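Local coordinates for secreted effector protein SopD (Salmonella typhimurium, PDB 5CPC) that acts inside host cells as a secreted virulence effector, cooperating with SopB in membrane fission and macropinosome formation during invasion and contributing to replication in macrophages, at residues R144-Q149 against P248-L253; L200-D205 against I305-C310; S213-I218 against V290-L295; Y234-G239 against H299-H304. All blocks are in the same frame, centred on the assembly; numbering follows the deposited sequence.

Contact 1: R144-Q149 against P248-L253; sequences RQLFLQ and PCISYL
F147 and I250 bring together two helical segments, 144-149 and 248-253, that run nearly parallel, with an angle of 14° between their N-to-C directions and axes 9.8 Å apart at closest approach. The F147 CG lies anti to the backbone N (chi1 175°), and the ring extends into the gap between the helices. One methyl of L253, CD2, sits over a face of this ring in a CH-pi contact, 4.2 Å from the ring centroid, and the two side chains cross at about a right angle. CB of C249 approaches the ring obliquely, 3.8 Å from F147 CE1, while CG1 of I250 lies near the ring plane at the edge and packs on F147 CB. Beside the phenyl group, L146 and I250 also cross at about a right angle, methyl against methyl, with L146 CD2 3.8 Å from I250 CD1. Helix 180-190 packs on L146, and I150, C151 and I154, further along helix 141-160, receive L253. No hydrogen bond joins the two segments: near the centre of the chain, helices 141-160 and 248-256 are held here by dispersion and burial of apolar surface, including the CH-pi contact on F147.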
loop_
_atom_site.group_PDB
_atom_site.type_symbol
_atom_site.label_atom_id
_atom_site.label_comp_id
_atom_site.label_asym_id
_atom_site.label_seq_id
_atom_site.Cartn_x
_atom_site.Cartn_y
_atom_site.Cartn_z
ATOM N N ARG A 144 -1.882 -9.845 -1.251
ATOM C CA ARG A 144 -1.174 -9.769 -2.495
ATOM C C ARG A 144 -1.868 -8.951 -3.582
ATOM O O ARG A 144 -1.256 -8.050 -4.074
ATOM C CB ARG A 144 -0.965 -11.129 -3.003
ATOM C CG ARG A 144 -0.256 -11.118 -4.300
ATOM C CD ARG A 144 0.178 -12.455 -4.403
ATOM N NE ARG A 144 -0.375 -13.112 -5.554
ATOM C CZ ARG A 144 -0.351 -14.428 -5.639
ATOM N NH1 ARG A 144 -0.795 -15.021 -6.716
ATOM N NH2 ARG A 144 0.151 -15.106 -4.621
ATOM N N GLN A 145 -3.107 -9.280 -3.966
ATOM C CA GLN A 145 -3.889 -8.399 -4.840
ATOM C C GLN A 145 -3.970 -6.953 -4.393
ATOM O O GLN A 145 -3.852 -6.068 -5.228
ATOM C CB GLN A 145 -5.304 -8.930 -5.148
ATOM C CG GLN A 145 -6.147 -8.018 -6.119
ATOM C CD GLN A 145 -7.642 -8.254 -5.929
ATOM O OE1 GLN A 145 -8.335 -7.451 -5.276
ATOM N NE2 GLN A 145 -8.152 -9.383 -6.474
ATOM N N LEU A 146 -4.162 -6.671 -3.111
ATOM C CA LEU A 146 -4.075 -5.287 -2.683
ATOM C C LEU A 146 -2.673 -4.642 -2.869
ATOM O O LEU A 146 -2.562 -3.455 -3.221
ATOM C CB LEU A 146 -4.562 -5.118 -1.224
ATOM C CG LEU A 146 -4.395 -3.725 -0.636
ATOM C CD1 LEU A 146 -5.359 -2.797 -1.355
ATOM C CD2 LEU A 146 -4.705 -3.670 0.894
ATOM N N PHE A 147 -1.633 -5.400 -2.535
ATOM C CA PHE A 147 -0.209 -4.965 -2.608
ATOM C C PHE A 147 0.060 -4.569 -4.038
ATOM O O PHE A 147 0.731 -3.581 -4.310
ATOM C CB PHE A 147 0.694 -6.167 -2.250
ATOM C CG PHE A 147 2.184 -5.919 -2.389
ATOM C CD1 PHE A 147 2.897 -5.341 -1.376
ATOM C CD2 PHE A 147 2.868 -6.298 -3.553
ATOM C CE1 PHE A 147 4.255 -5.106 -1.514
ATOM C CE2 PHE A 147 4.206 -6.066 -3.697
ATOM C CZ PHE A 147 4.912 -5.483 -2.676
ATOM N N LEU A 148 -0.481 -5.360 -4.946
ATOM C CA LEU A 148 -0.192 -5.191 -6.358
ATOM C C LEU A 148 -0.927 -3.936 -6.865
ATOM O O LEU A 148 -0.454 -3.260 -7.773
ATOM C CB LEU A 148 -0.699 -6.434 -7.093
ATOM C CG LEU A 148 0.255 -7.290 -7.921
ATOM C CD1 LEU A 148 1.848 -7.169 -7.695
ATOM C CD2 LEU A 148 -0.222 -8.771 -7.918
ATOM N N GLN A 149 -2.097 -3.668 -6.294
ATOM C CA GLN A 149 -2.942 -2.523 -6.684
ATOM C C GLN A 149 -2.225 -1.243 -6.293
ATOM O O GLN A 149 -2.256 -0.262 -7.057
ATOM C CB GLN A 149 -4.326 -2.520 -6.042
ATOM C CG GLN A 149 -5.326 -3.564 -6.566
ATOM C CD GLN A 149 -6.653 -3.433 -5.825
ATOM O OE1 GLN A 149 -7.426 -2.496 -6.067
ATOM N NE2 GLN A 149 -6.883 -4.313 -4.875
ATOM N N PRO A 248 2.626 -6.188 6.999
ATOM C CA PRO A 248 3.747 -5.224 6.971
ATOM C C PRO A 248 4.219 -4.803 5.542
ATOM O O PRO A 248 4.715 -3.672 5.354
ATOM C CB PRO A 248 4.907 -5.967 7.679
ATOM C CG PRO A 248 4.320 -7.266 8.255
ATOM C CD PRO A 248 2.948 -7.477 7.660
ATOM N N CYS A 249 4.132 -5.673 4.537
ATOM C CA CYS A 249 4.462 -5.161 3.152
ATOM C C CYS A 249 3.499 -4.047 2.693
ATOM O O CYS A 249 3.911 -3.103 1.992
ATOM C CB CYS A 249 4.481 -6.268 2.117
ATOM S SG CYS A 249 5.786 -7.425 2.431
ATOM N N ILE A 250 2.224 -4.151 3.093
ATOM C CA ILE A 250 1.241 -3.195 2.635
ATOM C C ILE A 250 1.435 -1.913 3.415
ATOM O O ILE A 250 1.595 -0.830 2.825
ATOM C CB ILE A 250 -0.164 -3.779 2.645
ATOM C CG1 ILE A 250 -0.321 -4.769 1.469
ATOM C CG2 ILE A 250 -1.225 -2.639 2.540
ATOM C CD1 ILE A 250 -1.534 -5.672 1.563
ATOM N N SER A 251 1.515 -1.991 4.738
ATOM C CA SER A 251 1.857 -0.753 5.438
ATOM C C SER A 251 3.219 -0.123 5.031
ATOM O O SER A 251 3.366 1.122 4.985
ATOM C CB SER A 251 1.580 -0.861 6.963
ATOM O OG SER A 251 2.510 -1.585 7.660
ATOM N N TYR A 252 4.219 -0.950 4.706
ATOM C CA TYR A 252 5.510 -0.435 4.298
ATOM C C TYR A 252 5.361 0.327 3.004
ATOM O O TYR A 252 5.875 1.451 2.866
ATOM C CB TYR A 252 6.533 -1.580 4.055
ATOM C CG TYR A 252 7.701 -1.165 3.186
ATOM C CD1 TYR A 252 8.719 -0.352 3.701
ATOM C CD2 TYR A 252 7.760 -1.515 1.828
ATOM C CE1 TYR A 252 9.774 0.082 2.908
ATOM C CE2 TYR A 252 8.832 -1.074 1.014
ATOM C CZ TYR A 252 9.831 -0.267 1.583
ATOM O OH TYR A 252 10.897 0.169 0.834
ATOM N N LEU A 253 4.706 -0.315 2.043
ATOM C CA LEU A 253 4.587 0.281 0.735
ATOM C C LEU A 253 3.735 1.555 0.735
ATOM O O LEU A 253 4.066 2.519 -0.013
ATOM C CB LEU A 253 4.121 -0.745 -0.302
ATOM C CG LEU A 253 4.204 -0.483 -1.788
ATOM C CD1 LEU A 253 5.643 -0.492 -2.332
ATOM C CD2 LEU A 253 3.389 -1.530 -2.447
#

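Contact 2: L200-D205 against I305-C310; sequences LVEWQD and IGKDGC
W203 and I305 cross obliquely, with the isoleucine methyl CG2 3.6 Å from W203 CE3 on the benzo side of the indole. I305 CG2 also lies close to W203 CA, so the methyl fills the angle between the tryptophan backbone and its ring. H299 meets the same indole with its ring at a shallow angle. On the other side of the strand, E202 bends at chi2 (65°), and its carboxylate comes up to the chain just past G306. There OE1 uses its syn lone pair to accept from D308 N at 2.7 Å, which ties the glutamate to the type I' turn of K307-C310. The two backbones form a minimal parallel sheet, V201 bridging to I305 and E202 to G306. G306 N donates to V201 O at 2.9 Å, and W203 N donates to G306 O at 2.8 Å, the latter nearly in line with the carbonyl (C=O...N 173°). The L200 methyl CD2 packs against the turn, 3.6 Å from G309 C. D308 OD1 lies 4.6 Å from E202 OE1, a proximity of like charges that may be eased by the D308 N-H that E202 OE1 accepts.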
loop_
_atom_site.group_PDB
_atom_site.type_symbol
_atom_site.label_atom_id
_atom_site.label_comp_id
_atom_site.label_asym_id
_atom_site.label_seq_id
_atom_site.Cartn_x
_atom_site.Cartn_y
_atom_site.Cartn_z
ATOM N N LEU A 200 -14.154 10.411 13.235
ATOM C CA LEU A 200 -13.526 9.864 14.446
ATOM C C LEU A 200 -14.485 9.790 15.624
ATOM O O LEU A 200 -15.353 10.635 15.786
ATOM C CB LEU A 200 -12.282 10.649 14.847
ATOM C CG LEU A 200 -12.453 12.145 15.119
ATOM C CD1 LEU A 200 -12.840 12.377 16.543
ATOM C CD2 LEU A 200 -11.161 12.853 14.863
ATOM N N VAL A 201 -14.342 8.743 16.418
ATOM C CA VAL A 201 -15.038 8.647 17.669
ATOM C C VAL A 201 -14.100 9.101 18.780
ATOM O O VAL A 201 -12.932 8.697 18.806
ATOM C CB VAL A 201 -15.510 7.221 17.947
ATOM C CG1 VAL A 201 -16.208 7.168 19.343
ATOM C CG2 VAL A 201 -16.455 6.768 16.799
ATOM N N GLU A 202 -14.635 9.924 19.688
ATOM C CA GLU A 202 -13.895 10.455 20.865
ATOM C C GLU A 202 -13.438 9.368 21.890
ATOM O O GLU A 202 -14.242 8.563 22.407
ATOM C CB GLU A 202 -14.693 11.621 21.527
ATOM C CG GLU A 202 -13.883 12.692 22.246
ATOM C CD GLU A 202 -12.932 13.544 21.340
ATOM O OE1 GLU A 202 -11.861 13.923 21.852
ATOM O OE2 GLU A 202 -13.221 13.887 20.166
ATOM N N TRP A 203 -12.114 9.321 22.087
ATOM C CA TRP A 203 -11.424 8.414 23.007
ATOM C C TRP A 203 -12.000 8.414 24.422
ATOM O O TRP A 203 -12.040 9.465 25.042
ATOM C CB TRP A 203 -9.998 8.937 23.133
ATOM C CG TRP A 203 -9.109 8.191 24.201
ATOM C CD1 TRP A 203 -8.338 8.782 25.166
ATOM C CD2 TRP A 203 -8.917 6.768 24.347
ATOM N NE1 TRP A 203 -7.668 7.822 25.888
ATOM C CE2 TRP A 203 -7.993 6.581 25.399
ATOM C CE3 TRP A 203 -9.423 5.640 23.678
ATOM C CZ2 TRP A 203 -7.583 5.309 25.823
ATOM C CZ3 TRP A 203 -9.026 4.379 24.090
ATOM C CH2 TRP A 203 -8.096 4.220 25.153
ATOM N N GLN A 204 -12.410 7.262 24.951
ATOM C CA GLN A 204 -12.792 7.199 26.380
ATOM C C GLN A 204 -12.029 6.054 26.969
ATOM O O GLN A 204 -12.229 4.889 26.597
ATOM C CB GLN A 204 -14.275 6.954 26.579
ATOM C CG GLN A 204 -15.091 8.163 26.115
ATOM C CD GLN A 204 -16.474 8.182 26.661
ATOM O OE1 GLN A 204 -16.886 7.277 27.381
ATOM N NE2 GLN A 204 -17.218 9.238 26.332
ATOM N N ASP A 205 -11.149 6.374 27.899
ATOM C CA ASP A 205 -10.188 5.407 28.328
ATOM C C ASP A 205 -10.743 4.457 29.399
ATOM O O ASP A 205 -10.804 4.806 30.526
ATOM C CB ASP A 205 -8.944 6.151 28.806
ATOM C CG ASP A 205 -7.818 5.197 29.250
ATOM O OD1 ASP A 205 -7.934 3.917 29.188
ATOM O OD2 ASP A 205 -6.809 5.784 29.664
ATOM N N ILE A 305 -10.381 6.192 16.471
ATOM C CA ILE A 305 -10.500 6.889 17.754
ATOM C C ILE A 305 -9.639 8.125 17.674
ATOM O O ILE A 305 -8.491 8.049 17.244
ATOM C CB ILE A 305 -10.049 5.898 18.842
ATOM C CG1 ILE A 305 -11.036 4.732 18.829
ATOM C CG2 ILE A 305 -9.896 6.530 20.194
ATOM C CD1 ILE A 305 -10.863 3.656 19.961
ATOM N N GLY A 306 -10.181 9.267 18.090
ATOM C CA GLY A 306 -9.420 10.496 18.119
ATOM C C GLY A 306 -9.547 11.120 19.497
ATOM O O GLY A 306 -10.344 10.658 20.351
ATOM N N LYS A 307 -8.786 12.193 19.711
ATOM C CA LYS A 307 -8.921 13.009 20.885
ATOM C C LYS A 307 -8.879 14.438 20.385
ATOM O O LYS A 307 -8.131 14.757 19.458
ATOM C CB LYS A 307 -7.801 12.732 21.910
ATOM C CG LYS A 307 -8.097 13.180 23.367
ATOM C CD LYS A 307 -6.864 13.041 24.319
ATOM C CE LYS A 307 -5.587 13.758 23.764
ATOM N NZ LYS A 307 -4.562 12.760 23.141
ATOM N N ASP A 308 -9.725 15.270 20.993
ATOM C CA ASP A 308 -9.864 16.705 20.688
ATOM C C ASP A 308 -9.914 16.987 19.183
ATOM O O ASP A 308 -9.327 17.945 18.729
ATOM C CB ASP A 308 -8.758 17.530 21.395
ATOM C CG ASP A 308 -8.805 17.411 22.934
ATOM O OD1 ASP A 308 -9.876 17.723 23.536
ATOM O OD2 ASP A 308 -7.775 17.015 23.552
ATOM N N GLY A 309 -10.592 16.109 18.429
ATOM C CA GLY A 309 -10.629 16.162 16.948
ATOM C C GLY A 309 -9.413 15.754 16.091
ATOM O O GLY A 309 -9.399 16.023 14.853
ATOM N N CYS A 310 -8.410 15.080 16.672
ATOM C CA CYS A 310 -7.134 14.809 15.911
ATOM C C CYS A 310 -6.608 13.402 15.563
ATOM O O CYS A 310 -5.367 13.149 15.649
ATOM C CB CYS A 310 -5.980 15.593 16.540
ATOM S SG CYS A 310 -6.246 17.361 16.414
#

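Contact 3: S213-I218 against V290-L295; sequences SMLACI and VILEKL
L215 and I291 lie at the middle of the contact, their side chains sliding past each other in opposite directions, with L215 CD2 3.9 Å from I291 CG2. The packing is tightest at two places beside this pair. At one, the I291 methyl CD1 lies 3.6 Å from both CB and CG of M214; the two side chains cross obliquely. The methionine then bends at chi2 and chi3, and the rest of it leads away from I291, toward F287 and I288, about one turn before I291 on helix 285-298. At the other, L215 and L295 reach toward each other tip to tip, their CD1 methyls 3.7 Å apart. The fit is looser toward L292, whose CD2 stays 4.3 Å from L215 CD2 and 4.4 Å from I218 CD1. I218, in the 3-10 segment after helix 209-215, also packs on Y281 of helix 264-283. K294 takes no part in the apolar contact; its NZ forms a salt bridge with E211. Between the segments the contact is entirely aliphatic, with no hydrogen bond, so the fit depends on shape and burial, and the K294-E211 salt bridge adds a polar link between the same two helices.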
loop_
_atom_site.group_PDB
_atom_site.type_symbol
_atom_site.label_atom_id
_atom_site.label_comp_id
_atom_site.label_asym_id
_atom_site.label_seq_id
_atom_site.Cartn_x
_atom_site.Cartn_y
_atom_site.Cartn_z
ATOM N N SER A 213 -0.251 -1.849 28.430
ATOM C CA SER A 213 0.974 -2.614 28.165
ATOM C C SER A 213 0.819 -3.722 27.115
ATOM O O SER A 213 1.651 -3.851 26.262
ATOM C CB SER A 213 1.507 -3.279 29.441
ATOM O OG SER A 213 2.118 -2.318 30.277
ATOM N N MET A 214 -0.205 -4.552 27.256
ATOM C CA MET A 214 -0.487 -5.605 26.265
ATOM C C MET A 214 -0.614 -5.008 24.843
ATOM O O MET A 214 -0.147 -5.639 23.888
ATOM C CB MET A 214 -1.776 -6.357 26.649
ATOM C CG MET A 214 -2.069 -7.625 25.815
ATOM S SD MET A 214 -0.664 -8.733 25.564
ATOM C CE MET A 214 -0.729 -9.663 27.112
ATOM N N LEU A 215 -1.197 -3.804 24.712
ATOM C CA LEU A 215 -1.320 -3.130 23.400
ATOM C C LEU A 215 -0.028 -2.498 22.809
ATOM O O LEU A 215 0.004 -2.105 21.641
ATOM C CB LEU A 215 -2.393 -2.030 23.421
ATOM C CG LEU A 215 -3.850 -2.398 23.621
ATOM C CD1 LEU A 215 -4.810 -1.178 23.398
ATOM C CD2 LEU A 215 -4.268 -3.557 22.757
ATOM N N ALA A 216 0.989 -2.330 23.628
ATOM C CA ALA A 216 2.160 -1.551 23.252
ATOM C C ALA A 216 2.783 -2.054 21.918
ATOM O O ALA A 216 3.152 -1.275 21.041
ATOM C CB ALA A 216 3.196 -1.592 24.421
ATOM N N CYS A 217 2.790 -3.374 21.754
ATOM C CA CYS A 217 3.384 -4.004 20.649
ATOM C C CYS A 217 2.735 -3.755 19.279
ATOM O O CYS A 217 3.403 -3.911 18.274
ATOM C CB CYS A 217 3.458 -5.488 20.944
ATOM S SG CYS A 217 1.914 -6.390 20.712
ATOM N N ILE A 218 1.453 -3.377 19.226
ATOM C CA ILE A 218 0.837 -3.122 17.906
ATOM C C ILE A 218 1.170 -1.756 17.356
ATOM O O ILE A 218 0.612 -1.380 16.327
ATOM C CB ILE A 218 -0.715 -3.277 17.881
ATOM C CG1 ILE A 218 -1.373 -2.231 18.807
ATOM C CG2 ILE A 218 -1.059 -4.697 18.232
ATOM C CD1 ILE A 218 -2.930 -2.160 18.769
ATOM N N VAL A 290 -9.153 -9.569 22.778
ATOM C CA VAL A 290 -10.087 -9.301 23.894
ATOM C C VAL A 290 -10.137 -7.813 24.142
ATOM O O VAL A 290 -11.201 -7.219 24.310
ATOM C CB VAL A 290 -9.638 -10.073 25.228
ATOM C CG1 VAL A 290 -10.463 -9.685 26.421
ATOM C CG2 VAL A 290 -9.765 -11.530 25.039
ATOM N N ILE A 291 -8.982 -7.180 24.179
ATOM C CA ILE A 291 -8.938 -5.751 24.464
ATOM C C ILE A 291 -9.428 -4.852 23.308
ATOM O O ILE A 291 -10.122 -3.865 23.503
ATOM C CB ILE A 291 -7.421 -5.334 24.790
ATOM C CG1 ILE A 291 -6.886 -6.105 26.012
ATOM C CG2 ILE A 291 -7.372 -3.840 25.043
ATOM C CD1 ILE A 291 -5.362 -6.103 26.155
ATOM N N LEU A 292 -9.028 -5.173 22.090
ATOM C CA LEU A 292 -9.571 -4.527 20.896
ATOM C C LEU A 292 -11.068 -4.604 20.896
ATOM O O LEU A 292 -11.758 -3.608 20.636
ATOM C CB LEU A 292 -8.977 -5.221 19.608
ATOM C CG LEU A 292 -7.461 -5.016 19.465
ATOM C CD1 LEU A 292 -6.918 -5.708 18.230
ATOM C CD2 LEU A 292 -7.020 -3.530 19.468
ATOM N N GLU A 293 -11.592 -5.781 21.209
ATOM C CA GLU A 293 -13.068 -5.931 21.168
ATOM C C GLU A 293 -13.712 -4.961 22.129
ATOM O O GLU A 293 -14.765 -4.345 21.802
ATOM C CB GLU A 293 -13.532 -7.360 21.511
ATOM C CG GLU A 293 -15.062 -7.476 21.438
ATOM C CD GLU A 293 -15.606 -8.702 22.108
ATOM O OE1 GLU A 293 -16.567 -9.254 21.569
ATOM O OE2 GLU A 293 -15.127 -9.123 23.188
ATOM N N LYS A 294 -13.061 -4.782 23.301
ATOM C CA LYS A 294 -13.596 -3.893 24.344
ATOM C C LYS A 294 -13.570 -2.485 23.818
ATOM O O LYS A 294 -14.547 -1.766 23.946
ATOM C CB LYS A 294 -12.787 -4.031 25.655
ATOM C CG LYS A 294 -12.952 -2.896 26.734
ATOM C CD LYS A 294 -11.982 -3.097 28.052
ATOM C CE LYS A 294 -12.180 -4.430 28.802
ATOM N NZ LYS A 294 -11.175 -5.570 28.459
ATOM N N LEU A 295 -12.458 -2.077 23.226
ATOM C CA LEU A 295 -12.325 -0.737 22.656
ATOM C C LEU A 295 -13.329 -0.500 21.494
ATOM O O LEU A 295 -13.983 0.555 21.383
ATOM C CB LEU A 295 -10.898 -0.566 22.160
ATOM C CG LEU A 295 -9.804 -0.529 23.233
ATOM C CD1 LEU A 295 -8.398 -0.474 22.602
ATOM C CD2 LEU A 295 -10.088 0.722 24.056
#

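Contact 4: Y234-G239 against H299-H304; sequences YQEVQG and HERSLH
Strand 232-237, one arm of an antiparallel beta-hairpin with 240-245, meets the irregular loop 299-304 through Y234 and E236. The Y234 hydroxyl accepts a hydrogen bond from L303 N, 2.7 Å away and nearly straight (N-H...O 164°). L303 N comes to the ring from an oblique position, and the ring's CE2 rests 3.6 Å from CG of the leucine side chain, which crosses it obliquely. Within the loop, S302 OG accepts from H304 N at 2.8 Å, which makes an ST turn. E194 bonds to both Y234 OH and S302 OG, joining the two hydroxyl groups through one carboxylate. Two residues along the strand, E236 makes a salt bridge with R301, OE1 to NH1 at 2.9 Å. The two side chains cross at about a right angle, and their flat groups are turned 63° apart. The oxygen lies in the guanidinium plane, yet NH1 approaches from well above the carboxylate plane. E236 OE1 also bonds to Y296 OH, so this oxygen has two partners. Y296, on helix 285-298, meets the Y234 ring edge-to-face, while L303 packs on L292 and L295 of that helix and on F243 of strand 240-245.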
loop_
_atom_site.group_PDB
_atom_site.type_symbol
_atom_site.label_atom_id
_atom_site.label_comp_id
_atom_site.label_asym_id
_atom_site.label_seq_id
_atom_site.Cartn_x
_atom_site.Cartn_y
_atom_site.Cartn_z
ATOM N N TYR A 234 -10.954 -4.782 11.006
ATOM C CA TYR A 234 -12.027 -5.475 11.667
ATOM C C TYR A 234 -13.220 -5.670 10.732
ATOM O O TYR A 234 -13.520 -4.780 9.922
ATOM C CB TYR A 234 -12.544 -4.660 12.911
ATOM C CG TYR A 234 -12.364 -3.141 12.860
ATOM C CD1 TYR A 234 -13.345 -2.319 12.292
ATOM C CD2 TYR A 234 -11.257 -2.526 13.437
ATOM C CE1 TYR A 234 -13.195 -0.941 12.285
ATOM C CE2 TYR A 234 -11.099 -1.141 13.451
ATOM C CZ TYR A 234 -12.079 -0.366 12.887
ATOM O OH TYR A 234 -11.984 1.000 12.872
ATOM N N GLN A 235 -13.901 -6.803 10.894
ATOM C CA GLN A 235 -15.186 -7.080 10.252
ATOM C C GLN A 235 -16.000 -7.967 11.159
ATOM O O GLN A 235 -15.457 -8.774 11.882
ATOM C CB GLN A 235 -15.056 -7.757 8.861
ATOM C CG GLN A 235 -13.907 -8.750 8.668
ATOM C CD GLN A 235 -14.161 -9.777 7.503
ATOM O OE1 GLN A 235 -15.021 -9.564 6.616
ATOM N NE2 GLN A 235 -13.440 -10.914 7.552
ATOM N N GLU A 236 -17.315 -7.810 11.083
ATOM C CA GLU A 236 -18.236 -8.566 11.826
ATOM C C GLU A 236 -18.677 -9.673 10.860
ATOM O O GLU A 236 -18.946 -9.430 9.671
ATOM C CB GLU A 236 -19.384 -7.654 12.302
ATOM C CG GLU A 236 -18.893 -6.332 12.995
ATOM C CD GLU A 236 -20.033 -5.469 13.613
ATOM O OE1 GLU A 236 -19.767 -4.368 14.169
ATOM O OE2 GLU A 236 -21.206 -5.881 13.532
ATOM N N VAL A 237 -18.661 -10.905 11.360
ATOM C CA VAL A 237 -18.914 -12.096 10.550
ATOM C C VAL A 237 -19.645 -13.074 11.455
ATOM O O VAL A 237 -19.160 -13.417 12.538
ATOM C CB VAL A 237 -17.586 -12.654 9.902
ATOM C CG1 VAL A 237 -16.394 -12.560 10.885
ATOM C CG2 VAL A 237 -17.760 -14.060 9.307
ATOM N N GLN A 238 -20.861 -13.431 11.055
ATOM C CA GLN A 238 -21.772 -14.255 11.869
ATOM C C GLN A 238 -21.729 -13.917 13.359
ATOM O O GLN A 238 -21.491 -14.793 14.189
ATOM C CB GLN A 238 -21.559 -15.770 11.624
ATOM C CG GLN A 238 -22.381 -16.373 10.440
ATOM C CD GLN A 238 -21.531 -16.661 9.172
ATOM O OE1 GLN A 238 -20.299 -16.684 9.231
ATOM N NE2 GLN A 238 -22.204 -16.930 8.035
ATOM N N GLY A 239 -21.958 -12.646 13.695
ATOM C CA GLY A 239 -22.125 -12.268 15.090
ATOM C C GLY A 239 -20.837 -12.073 15.886
ATOM O O GLY A 239 -20.876 -11.764 17.057
ATOM N N HIS A 299 -16.264 2.317 21.351
ATOM C CA HIS A 299 -16.107 3.406 20.451
ATOM C C HIS A 299 -16.945 3.242 19.154
ATOM O O HIS A 299 -16.428 3.417 18.004
ATOM C CB HIS A 299 -14.616 3.583 20.137
ATOM C CG HIS A 299 -13.838 4.094 21.295
ATOM N ND1 HIS A 299 -13.375 3.272 22.296
ATOM C CD2 HIS A 299 -13.453 5.347 21.622
ATOM C CE1 HIS A 299 -12.760 4.003 23.208
ATOM N NE2 HIS A 299 -12.774 5.260 22.812
ATOM N N GLU A 300 -18.236 2.932 19.356
ATOM C CA GLU A 300 -19.246 2.994 18.314
ATOM C C GLU A 300 -18.847 2.062 17.208
ATOM O O GLU A 300 -18.968 2.401 16.067
ATOM C CB GLU A 300 -19.486 4.455 17.873
ATOM C CG GLU A 300 -20.009 5.283 19.106
ATOM C CD GLU A 300 -20.475 6.720 18.813
ATOM O OE1 GLU A 300 -20.353 7.237 17.698
ATOM O OE2 GLU A 300 -20.974 7.370 19.727
ATOM N N ARG A 301 -18.351 0.882 17.582
ATOM C CA ARG A 301 -17.942 -0.165 16.634
ATOM C C ARG A 301 -16.951 0.353 15.596
ATOM O O ARG A 301 -17.118 0.153 14.369
ATOM C CB ARG A 301 -19.167 -0.775 15.941
ATOM C CG ARG A 301 -20.193 -1.331 16.864
ATOM C CD ARG A 301 -21.267 -2.257 16.178
ATOM N NE ARG A 301 -21.894 -2.998 17.260
ATOM C CZ ARG A 301 -21.631 -4.268 17.581
ATOM N NH1 ARG A 301 -20.807 -5.001 16.850
ATOM N NH2 ARG A 301 -22.233 -4.822 18.634
ATOM N N SER A 302 -15.935 1.054 16.085
ATOM C CA SER A 302 -14.812 1.514 15.275
ATOM C C SER A 302 -13.518 1.553 16.161
ATOM O O SER A 302 -13.619 1.703 17.403
ATOM C CB SER A 302 -15.120 2.906 14.839
ATOM O OG SER A 302 -14.038 3.383 14.073
ATOM N N LEU A 303 -12.338 1.469 15.551
ATOM C CA LEU A 303 -11.122 1.858 16.275
ATOM C C LEU A 303 -10.571 3.147 15.728
ATOM O O LEU A 303 -9.471 3.559 16.058
ATOM C CB LEU A 303 -10.063 0.749 16.360
ATOM C CG LEU A 303 -10.524 -0.578 16.966
ATOM C CD1 LEU A 303 -9.463 -1.655 16.784
ATOM C CD2 LEU A 303 -10.814 -0.383 18.425
ATOM N N HIS A 304 -11.396 3.863 14.974
ATOM C CA HIS A 304 -11.034 5.175 14.448
ATOM C C HIS A 304 -11.326 6.169 15.529
ATOM O O HIS A 304 -12.308 6.924 15.492
ATOM C CB HIS A 304 -11.781 5.480 13.133
ATOM C CG HIS A 304 -11.533 6.846 12.572
ATOM N ND1 HIS A 304 -10.361 7.550 12.780
ATOM C CD2 HIS A 304 -12.299 7.628 11.777
ATOM C CE1 HIS A 304 -10.434 8.724 12.183
ATOM N NE2 HIS A 304 -11.595 8.789 11.553
#

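Overall arrangement
Contacts 2, 3 and 4 touch one another and cluster on one side of the chain's centre, with their own centres 14 to 16 Å apart, whereas contact 1 lies near the middle of the chain, its nearest atoms about 9 Å from contact 3, 12 Å from contact 4 and 17 Å from contact 2. Loop 299-304 joins helix 285-298 to strand 305-306 and therefore links all three members of the cluster. It meets contact 2 through probable hydrogen bonds from V201 N to H304 O (2.9 Å) and Q204 N to H299 NE2 (3.0 Å). L295 of contact 3 touches both W203 CZ3, through CD2, and L303 CD2, through CB. Along the chain, contacts 3 and 4 are nested inside the loop closed by contact 2.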